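Local coordinates for periplasmic binding protein (Sulfurospirillum deleyianum, PDB 4PAG), which probably serves as the solute-capturing component of an ABC importer, with kinship to iron-siderophore and vitamin B12 binding proteins, and here holds a bound histidine, at residues I165-T171 with L288-R292; T184-F190 with L202-Q208; I34-D38 with M138-A144. All coordinates share one frame; numbering follows the deposited sequence.

Contact 1: I165-T171 with L288-R292; sequences IPEKERT and LYPTR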
# COMPACT_ATOMS: atom_id res chain seq x y z
N ILE A 165 -9.71 21.86 -4.16
CA ILE A 165 -10.63 21.39 -5.20
C ILE A 165 -12.04 21.32 -4.60
O ILE A 165 -12.28 20.46 -3.75
CB ILE A 165 -10.26 19.98 -5.72
CG1 ILE A 165 -8.77 19.86 -6.03
CG2 ILE A 165 -11.09 19.61 -6.94
CD1 ILE A 165 -8.29 20.81 -7.11
N PRO A 166 -12.97 22.19 -5.04
CA PRO A 166 -14.35 22.11 -4.56
C PRO A 166 -14.95 20.73 -4.79
O PRO A 166 -14.63 20.07 -5.79
CB PRO A 166 -15.08 23.15 -5.40
CG PRO A 166 -14.04 24.08 -5.90
CD PRO A 166 -12.79 23.26 -6.04
N GLU A 167 -15.85 20.31 -3.90
CA GLU A 167 -16.41 18.96 -3.95
C GLU A 167 -17.12 18.66 -5.27
O GLU A 167 -17.01 17.56 -5.79
CB GLU A 167 -17.36 18.72 -2.76
CG GLU A 167 -16.66 18.85 -1.41
CD GLU A 167 -17.15 17.84 -0.39
OE1 GLU A 167 -18.35 17.88 -0.04
OE2 GLU A 167 -16.33 17.01 0.06
N LYS A 168 -17.80 19.66 -5.82
CA LYS A 168 -18.49 19.53 -7.11
C LYS A 168 -17.54 19.42 -8.32
O LYS A 168 -17.99 19.08 -9.41
CB LYS A 168 -19.46 20.70 -7.34
CG LYS A 168 -20.88 20.43 -6.87
CD LYS A 168 -20.94 20.03 -5.40
CE LYS A 168 -22.33 20.24 -4.82
NZ LYS A 168 -22.32 20.13 -3.33
N GLU A 169 -16.26 19.73 -8.12
CA GLU A 169 -15.27 19.63 -9.19
C GLU A 169 -14.34 18.41 -9.04
O GLU A 169 -13.35 18.30 -9.77
CB GLU A 169 -14.44 20.92 -9.26
CG GLU A 169 -15.25 22.13 -9.71
CD GLU A 169 -14.45 23.42 -9.68
OE1 GLU A 169 -13.21 23.37 -9.56
OE2 GLU A 169 -15.07 24.50 -9.79
N ARG A 170 -14.65 17.51 -8.11
CA ARG A 170 -13.81 16.33 -7.88
C ARG A 170 -13.94 15.34 -9.03
O ARG A 170 -15.05 15.04 -9.48
CB ARG A 170 -14.17 15.64 -6.56
CG ARG A 170 -13.98 16.51 -5.32
CD ARG A 170 -12.54 16.55 -4.90
NE ARG A 170 -12.27 17.49 -3.81
CZ ARG A 170 -12.14 17.17 -2.52
NH1 ARG A 170 -12.25 15.92 -2.10
NH2 ARG A 170 -11.87 18.12 -1.63
N THR A 171 -12.81 14.82 -9.50
CA THR A 171 -12.77 13.94 -10.66
C THR A 171 -13.40 12.58 -10.36
O THR A 171 -12.98 11.91 -9.42
CB THR A 171 -11.31 13.75 -11.12
OG1 THR A 171 -10.74 15.03 -11.42
CG2 THR A 171 -11.19 12.85 -12.35
N LEU A 288 -5.69 12.52 -11.84
CA LEU A 288 -7.04 13.09 -11.65
C LEU A 288 -7.11 14.58 -12.01
O LEU A 288 -8.15 15.07 -12.44
CB LEU A 288 -7.49 12.89 -10.20
CG LEU A 288 -7.62 11.46 -9.66
CD1 LEU A 288 -8.10 11.51 -8.21
CD2 LEU A 288 -8.55 10.61 -10.51
N TYR A 289 -6.01 15.29 -11.82
CA TYR A 289 -5.95 16.75 -11.94
C TYR A 289 -4.74 17.15 -12.78
O TYR A 289 -3.83 17.82 -12.29
CB TYR A 289 -5.91 17.39 -10.55
CG TYR A 289 -7.13 17.00 -9.77
CD1 TYR A 289 -8.37 17.54 -10.09
CD2 TYR A 289 -7.07 16.03 -8.76
CE1 TYR A 289 -9.51 17.18 -9.42
CE2 TYR A 289 -8.22 15.66 -8.07
CZ TYR A 289 -9.43 16.23 -8.42
OH TYR A 289 -10.59 15.89 -7.76
N PRO A 290 -4.73 16.75 -14.06
CA PRO A 290 -3.55 17.00 -14.91
C PRO A 290 -3.21 18.48 -15.09
O PRO A 290 -2.05 18.82 -15.29
CB PRO A 290 -3.92 16.35 -16.25
CG PRO A 290 -5.38 16.14 -16.22
CD PRO A 290 -5.78 16.01 -14.78
N THR A 291 -4.21 19.36 -15.02
CA THR A 291 -3.95 20.79 -15.16
C THR A 291 -3.76 21.50 -13.81
O THR A 291 -3.04 22.49 -13.74
CB THR A 291 -5.06 21.49 -15.96
OG1 THR A 291 -6.32 21.34 -15.28
CG2 THR A 291 -5.17 20.88 -17.34
N ARG A 292 -4.38 21.00 -12.74
CA ARG A 292 -4.32 21.67 -11.43
C ARG A 292 -3.19 21.14 -10.54
O ARG A 292 -2.69 21.88 -9.69
CB ARG A 292 -5.65 21.52 -10.69
CG ARG A 292 -6.85 22.26 -11.29
CD ARG A 292 -8.11 21.44 -11.06
NE ARG A 292 -9.36 22.20 -11.03
CZ ARG A 292 -9.75 22.99 -10.03
NH1 ARG A 292 -8.98 23.19 -8.96
NH2 ARG A 292 -10.91 23.62 -10.10

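Contact 2: T184-F190 with L202-Q208; sequences TECDRSF and LVHKCVQ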
# COMPACT_ATOMS: atom_id res chain seq x y z
N THR A 184 -14.23 -4.03 -8.49
CA THR A 184 -13.85 -2.71 -8.02
C THR A 184 -13.88 -2.68 -6.51
O THR A 184 -14.09 -3.72 -5.86
CB THR A 184 -14.74 -1.58 -8.62
OG1 THR A 184 -14.14 -0.30 -8.36
CG2 THR A 184 -16.16 -1.61 -8.06
N GLU A 185 -13.63 -1.51 -5.95
CA GLU A 185 -13.73 -1.32 -4.52
C GLU A 185 -14.83 -0.34 -4.20
O GLU A 185 -15.18 0.52 -5.01
CB GLU A 185 -12.42 -0.79 -3.95
CG GLU A 185 -11.28 -1.78 -4.10
CD GLU A 185 -11.58 -3.09 -3.41
OE1 GLU A 185 -12.03 -3.05 -2.24
OE2 GLU A 185 -11.35 -4.16 -4.02
N CYS A 186 -15.37 -0.49 -3.00
CA CYS A 186 -16.25 0.51 -2.42
C CYS A 186 -15.48 1.81 -2.26
O CYS A 186 -14.26 1.80 -2.10
CB CYS A 186 -16.76 0.03 -1.06
SG CYS A 186 -17.91 -1.36 -1.12
N ASP A 187 -16.20 2.94 -2.29
CA ASP A 187 -15.59 4.23 -2.05
C ASP A 187 -15.02 4.35 -0.63
O ASP A 187 -14.14 5.16 -0.39
CB ASP A 187 -16.57 5.38 -2.33
CG ASP A 187 -17.63 5.53 -1.26
OD1 ASP A 187 -18.41 4.58 -1.02
OD2 ASP A 187 -17.69 6.62 -0.64
N ARG A 188 -15.52 3.53 0.30
CA ARG A 188 -14.92 3.42 1.63
C ARG A 188 -14.37 2.01 1.82
O ARG A 188 -15.11 1.07 2.11
CB ARG A 188 -15.96 3.77 2.71
CG ARG A 188 -16.17 5.27 2.87
CD ARG A 188 -17.61 5.60 3.24
NE ARG A 188 -18.50 5.31 2.11
CZ ARG A 188 -19.81 5.11 2.19
NH1 ARG A 188 -20.46 5.19 3.35
NH2 ARG A 188 -20.49 4.84 1.07
N SER A 189 -13.06 1.88 1.62
CA SER A 189 -12.38 0.58 1.65
C SER A 189 -10.90 0.81 1.84
O SER A 189 -10.36 1.76 1.29
CB SER A 189 -12.59 -0.15 0.32
OG SER A 189 -11.70 -1.25 0.16
N PHE A 190 -10.22 -0.06 2.59
CA PHE A 190 -8.78 0.12 2.72
C PHE A 190 -8.03 -0.18 1.41
O PHE A 190 -6.86 0.20 1.26
CB PHE A 190 -8.16 -0.56 3.96
CG PHE A 190 -8.28 -2.06 4.03
CD1 PHE A 190 -7.63 -2.89 3.12
CD2 PHE A 190 -8.93 -2.65 5.12
CE1 PHE A 190 -7.71 -4.27 3.24
CE2 PHE A 190 -9.00 -4.03 5.24
CZ PHE A 190 -8.39 -4.84 4.30
N LEU A 202 -14.88 8.43 -6.04
CA LEU A 202 -14.94 7.02 -6.39
C LEU A 202 -16.38 6.63 -6.74
O LEU A 202 -17.28 6.81 -5.93
CB LEU A 202 -14.41 6.17 -5.23
CG LEU A 202 -12.89 6.07 -5.14
CD1 LEU A 202 -12.47 5.63 -3.75
CD2 LEU A 202 -12.37 5.10 -6.19
N VAL A 203 -16.59 6.09 -7.93
CA VAL A 203 -17.96 5.97 -8.46
C VAL A 203 -18.85 4.91 -7.79
O VAL A 203 -20.06 5.08 -7.79
CB VAL A 203 -17.98 5.78 -9.99
CG1 VAL A 203 -17.45 7.03 -10.66
CG2 VAL A 203 -17.19 4.55 -10.41
N HIS A 204 -18.25 3.85 -7.26
CA HIS A 204 -19.01 2.76 -6.63
C HIS A 204 -19.12 3.03 -5.12
O HIS A 204 -18.13 2.98 -4.38
CB HIS A 204 -18.33 1.42 -6.92
CG HIS A 204 -19.14 0.22 -6.55
ND1 HIS A 204 -20.30 -0.13 -7.20
CD2 HIS A 204 -18.93 -0.74 -5.61
CE1 HIS A 204 -20.79 -1.24 -6.67
NE2 HIS A 204 -19.97 -1.63 -5.70
N LYS A 205 -20.35 3.30 -4.67
CA LYS A 205 -20.61 3.78 -3.31
C LYS A 205 -21.07 2.65 -2.39
O LYS A 205 -22.15 2.10 -2.57
CB LYS A 205 -21.66 4.89 -3.32
CG LYS A 205 -21.39 6.03 -4.29
CD LYS A 205 -20.08 6.73 -3.98
CE LYS A 205 -19.97 8.08 -4.65
NZ LYS A 205 -18.62 8.67 -4.39
N CYS A 206 -20.24 2.31 -1.41
CA CYS A 206 -20.58 1.31 -0.37
C CYS A 206 -19.47 1.31 0.67
O CYS A 206 -18.52 2.09 0.56
CB CYS A 206 -20.76 -0.10 -0.96
SG CYS A 206 -19.53 -0.63 -2.18
N VAL A 207 -19.60 0.45 1.67
CA VAL A 207 -18.56 0.25 2.68
C VAL A 207 -18.05 -1.18 2.59
O VAL A 207 -18.82 -2.14 2.61
CB VAL A 207 -19.07 0.53 4.12
CG1 VAL A 207 -17.96 0.30 5.14
CG2 VAL A 207 -19.56 1.97 4.24
N GLN A 208 -16.73 -1.32 2.51
CA GLN A 208 -16.08 -2.63 2.47
C GLN A 208 -16.52 -3.52 3.62
O GLN A 208 -16.48 -3.11 4.77
CB GLN A 208 -14.57 -2.42 2.56
CG GLN A 208 -13.74 -3.69 2.64
CD GLN A 208 -12.28 -3.40 2.92
OE1 GLN A 208 -11.92 -2.28 3.28
NE2 GLN A 208 -11.44 -4.42 2.77
O HOH W 1 -15.58 3.08 -5.90

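Contact 3: I34-D38 with M138-A144; sequences IYVID and MQKEERA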
# COMPACT_ATOMS: atom_id res chain seq x y z
N ILE A 34 8.65 -2.52 7.35
CA ILE A 34 9.85 -2.92 8.10
C ILE A 34 11.05 -2.97 7.15
O ILE A 34 12.15 -2.56 7.53
CB ILE A 34 9.67 -4.29 8.79
CG1 ILE A 34 8.59 -4.21 9.87
CG2 ILE A 34 10.99 -4.74 9.41
CD1 ILE A 34 8.12 -5.56 10.40
N TYR A 35 10.83 -3.45 5.93
CA TYR A 35 11.92 -3.51 4.95
C TYR A 35 12.62 -2.16 4.78
O TYR A 35 13.84 -2.08 4.86
CB TYR A 35 11.45 -4.03 3.57
CG TYR A 35 12.58 -3.88 2.59
CD1 TYR A 35 13.59 -4.83 2.52
CD2 TYR A 35 12.71 -2.73 1.83
CE1 TYR A 35 14.69 -4.65 1.69
CE2 TYR A 35 13.79 -2.53 1.01
CZ TYR A 35 14.78 -3.49 0.93
OH TYR A 35 15.85 -3.29 0.09
N VAL A 36 11.85 -1.10 4.56
CA VAL A 36 12.45 0.20 4.27
C VAL A 36 13.10 0.84 5.50
O VAL A 36 13.97 1.68 5.35
CB VAL A 36 11.47 1.20 3.57
CG1 VAL A 36 11.19 0.74 2.14
CG2 VAL A 36 10.19 1.39 4.35
N ILE A 37 12.70 0.43 6.71
CA ILE A 37 13.38 0.87 7.92
C ILE A 37 14.70 0.09 8.06
O ILE A 37 15.78 0.68 8.10
CB ILE A 37 12.50 0.72 9.18
CG1 ILE A 37 11.27 1.62 9.07
CG2 ILE A 37 13.28 1.08 10.45
CD1 ILE A 37 10.20 1.31 10.10
N ASP A 38 14.60 -1.24 8.11
CA ASP A 38 15.79 -2.10 8.15
C ASP A 38 15.37 -3.54 7.92
O ASP A 38 14.60 -4.09 8.70
CB ASP A 38 16.50 -1.96 9.51
CG ASP A 38 17.78 -2.77 9.60
OD1 ASP A 38 18.31 -3.22 8.56
OD2 ASP A 38 18.26 -2.97 10.73
N MSE A 138 12.23 -0.80 16.97
CA MSE A 138 13.39 -1.42 16.35
C MSE A 138 14.73 -0.77 16.71
O MSE A 138 15.76 -1.25 16.29
CB MSE A 138 13.18 -1.35 14.83
CG MSE A 138 12.00 -2.18 14.34
SE MSE A 138 11.69 -1.98 12.39
CE MSE A 138 13.37 -2.86 11.84
N GLN A 139 14.71 0.33 17.47
CA GLN A 139 15.91 1.14 17.74
C GLN A 139 16.57 1.60 16.44
O GLN A 139 17.79 1.54 16.29
CB GLN A 139 16.92 0.38 18.60
CG GLN A 139 16.38 -0.15 19.92
CD GLN A 139 16.49 0.85 21.05
OE1 GLN A 139 16.24 2.04 20.85
NE2 GLN A 139 16.87 0.38 22.23
N LYS A 140 15.73 2.04 15.49
CA LYS A 140 16.16 2.58 14.21
C LYS A 140 15.51 3.96 14.05
O LYS A 140 14.87 4.27 13.03
CB LYS A 140 15.73 1.64 13.08
CG LYS A 140 16.43 0.29 13.05
CD LYS A 140 17.92 0.39 12.77
CE LYS A 140 18.20 1.12 11.46
NZ LYS A 140 19.59 0.93 10.99
N GLU A 141 15.68 4.78 15.08
CA GLU A 141 14.95 6.02 15.22
C GLU A 141 15.31 7.04 14.13
O GLU A 141 14.43 7.65 13.54
CB GLU A 141 15.16 6.64 16.61
CG GLU A 141 14.72 5.77 17.79
CD GLU A 141 15.84 4.94 18.40
OE1 GLU A 141 16.84 4.58 17.71
OE2 GLU A 141 15.73 4.63 19.61
N GLU A 142 16.60 7.22 13.85
CA GLU A 142 17.00 8.24 12.86
C GLU A 142 16.52 7.85 11.47
O GLU A 142 16.03 8.70 10.73
CB GLU A 142 18.50 8.49 12.84
CG GLU A 142 19.06 9.15 14.09
CD GLU A 142 18.35 10.43 14.47
OE1 GLU A 142 17.95 11.20 13.57
OE2 GLU A 142 18.19 10.67 15.69
N ARG A 143 16.66 6.58 11.11
CA ARG A 143 16.15 6.08 9.84
C ARG A 143 14.63 6.25 9.75
O ARG A 143 14.13 6.81 8.79
CB ARG A 143 16.54 4.61 9.64
CG ARG A 143 15.88 3.95 8.45
CD ARG A 143 16.31 4.58 7.13
NE ARG A 143 15.70 3.91 5.99
CZ ARG A 143 15.73 4.37 4.74
NH1 ARG A 143 16.36 5.50 4.44
NH2 ARG A 143 15.13 3.68 3.77
N ALA A 144 13.91 5.75 10.75
CA ALA A 144 12.45 5.81 10.72
C ALA A 144 11.94 7.25 10.72
O ALA A 144 10.94 7.56 10.07
CB ALA A 144 11.85 5.04 11.89

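Contact 1: I165-T171 with L288-R292
Y289 illustrates how one aromatic side chain can close two loops on each other, because its hydroxyl, one ring face and the ring edge all meet parts of 165-171. Y289 OH accepts the backbone N-H of T171 in a nearly straight bond (N to OH 3.0 Å, 162° at the hydrogen). Over one face stands I165: its CG1 lies above the ring, and its CG2 comes to 3.8 Å from CE1 of Y289. The edge is lined by main chain, with E169 O and R170 CA both near the ring plane. T171 and Y289 run alongside each other, pointing opposite ways, and OG1 of T171 donates to L288 O at 2.8 Å, reaching that oxygen from above the carbonyl plane. With OG1 beside its own backbone N (chi1 -58°) and CG2 anti to that N, T171 can bond L288 through the hydroxyl and still lay CG2 3.9 Å from CD2 of L288.

The turn involved follows the long helix 141-163 and leads into strand 172-176 of a parallel sheet, while Y289 is the first residue beyond helix 277-288. A long helix entering an alpha/beta lobe is consistent with the two-lobed binding proteins of this family, in which such a helix joins the lobes.

Behind the first shell, R170 ties down the I165 carbonyl, probably steadying the backbone there: it grips I165 O side-on, NE at 3.0 Å and NH2 at 3.2 Å, the oxygen in the guanidinium plane. E169 and R292 pair by charge at the exposed side, but the model places them too close, so the pairing is doubtful in detail. Further out, Y289 OH bonds G199 O, the T171 backbone pairs with N201, and V229 of strand 229-232 packs against both T171 and L288.

Contact 2: T184-F190 with L202-Q208
C186 and C206 are joined by a disulfide (SG to SG 2.1 Å), left-handed with chi3 -97°, which ties the loop after strand 183-184 to the loop after strand 201-202, an outermost strand of the parallel sheet. Polar side chains back this link, and D187 supplies one such grip. Its CG sits in the crowded position between the backbone N and the carbonyl carbon (chi1 74°), which turns OD1 onto the facing chain: C206 N donates to it at 2.9 Å, nearly along the C-O axis, and R188 NH2 reaches its syn lone pair at 3.0 Å, the oxygen in the guanidinium plane. K205 crosses the aspartate at about a right angle, CD 3.9 Å from CG of D187, before its NZ turns to L202 O and N201. With an alanine in place of D187, the C206 N-H and the R188 guanidinium would probably both lose their acceptor, and the arginine would be freer to turn.

R188 lays one guanidinium face over CG2 of V207, and R188 O accepts Q208 N at 2.9 Å in the single beta bridge with V207. Q208 is extended, CG anti to its backbone N (chi1 175°); OE1 takes F190 N at 2.9 Å, while NE2 rests over the F190 ring, 3.4 Å from CZ, and bonds S210 O.

Outside the pair, T184 and L202 touch strand 172-176, C186 and H204 lean on Q215 of strand 215-216, E185 pairs with R271, the F190 ring meets W96, and F190 O accepts from R277 of helix 277-288.

Contact 3: I34-D38 with M138-A144
I37 and M138, the latter a selenomethionine, form the apolar centre of a contact between the end of one helix and the turn that opens another. With CG1 beside the backbone N (chi1 -63°), CG2 of I37 is anti to that N and does the touching: it lies 4.0 Å from SE of M138, 3.6 Å from CB of K140 and 4.4 Å from CB of A144. The M138 chain bends at its last torsion, which brings CE to 3.9 Å from CG2 of I34 and also against CB and O of D38. F131 and L134 of helix 127-138, with I23 of strand 23-25, continue this apolar layer beyond the two segments.

Q139 completes a Schellman motif at the end of helix 127-138, and K140 is the N-cap residue of helix 141-163, so a tight helix-to-helix turn presents M138, K140 and A144 together to the last turn of helix 28-37.

Further out, the folded K140 chain crosses D38 at about a right angle, its CD 3.9 Å from OD2 of D38. The ammonium NZ stays 4.1 Å from that oxygen, too far for a salt bridge, while the other oxygen, OD1, bonds T40 OG1.

At the polar edge R143 grips V36 O side-on with two nitrogens, NE at 2.9 Å and NH2 at 2.8 Å. The oxygen lies in the guanidinium plane and both donors lie in the carbonyl plane, an arrangement reached by a bend at chi2 (64°).

Because V36 O sits at the negative end of its helix dipole, the cation is probably well placed electrostatically; with two bonds to V36 O and a further one from NH1 to L307 O of helix 297-309, the guanidinium is likely to be held against rotation.

How the contacts relate
Helix 141-163 connects the extremes: contact 3 lies at its start and contact 1 in the turn after its end, so their centres stand 36 Å apart and their nearest atoms about 24 Å. Contact 2 is nested within the chain closed by contact 1; their nearest atoms are about 5 Å apart without touching, and N201 relates them, bonding the T171 backbone and the K205 ammonium. Contacts 2 and 3 lie on opposite sides of the chain's centre, 33 Å between centres. None of the three supplies a residue to the histidine pocket, but strand 258-260, which gives L260 to that pocket, shares the parallel sheet with strand 172-176, which follows T171.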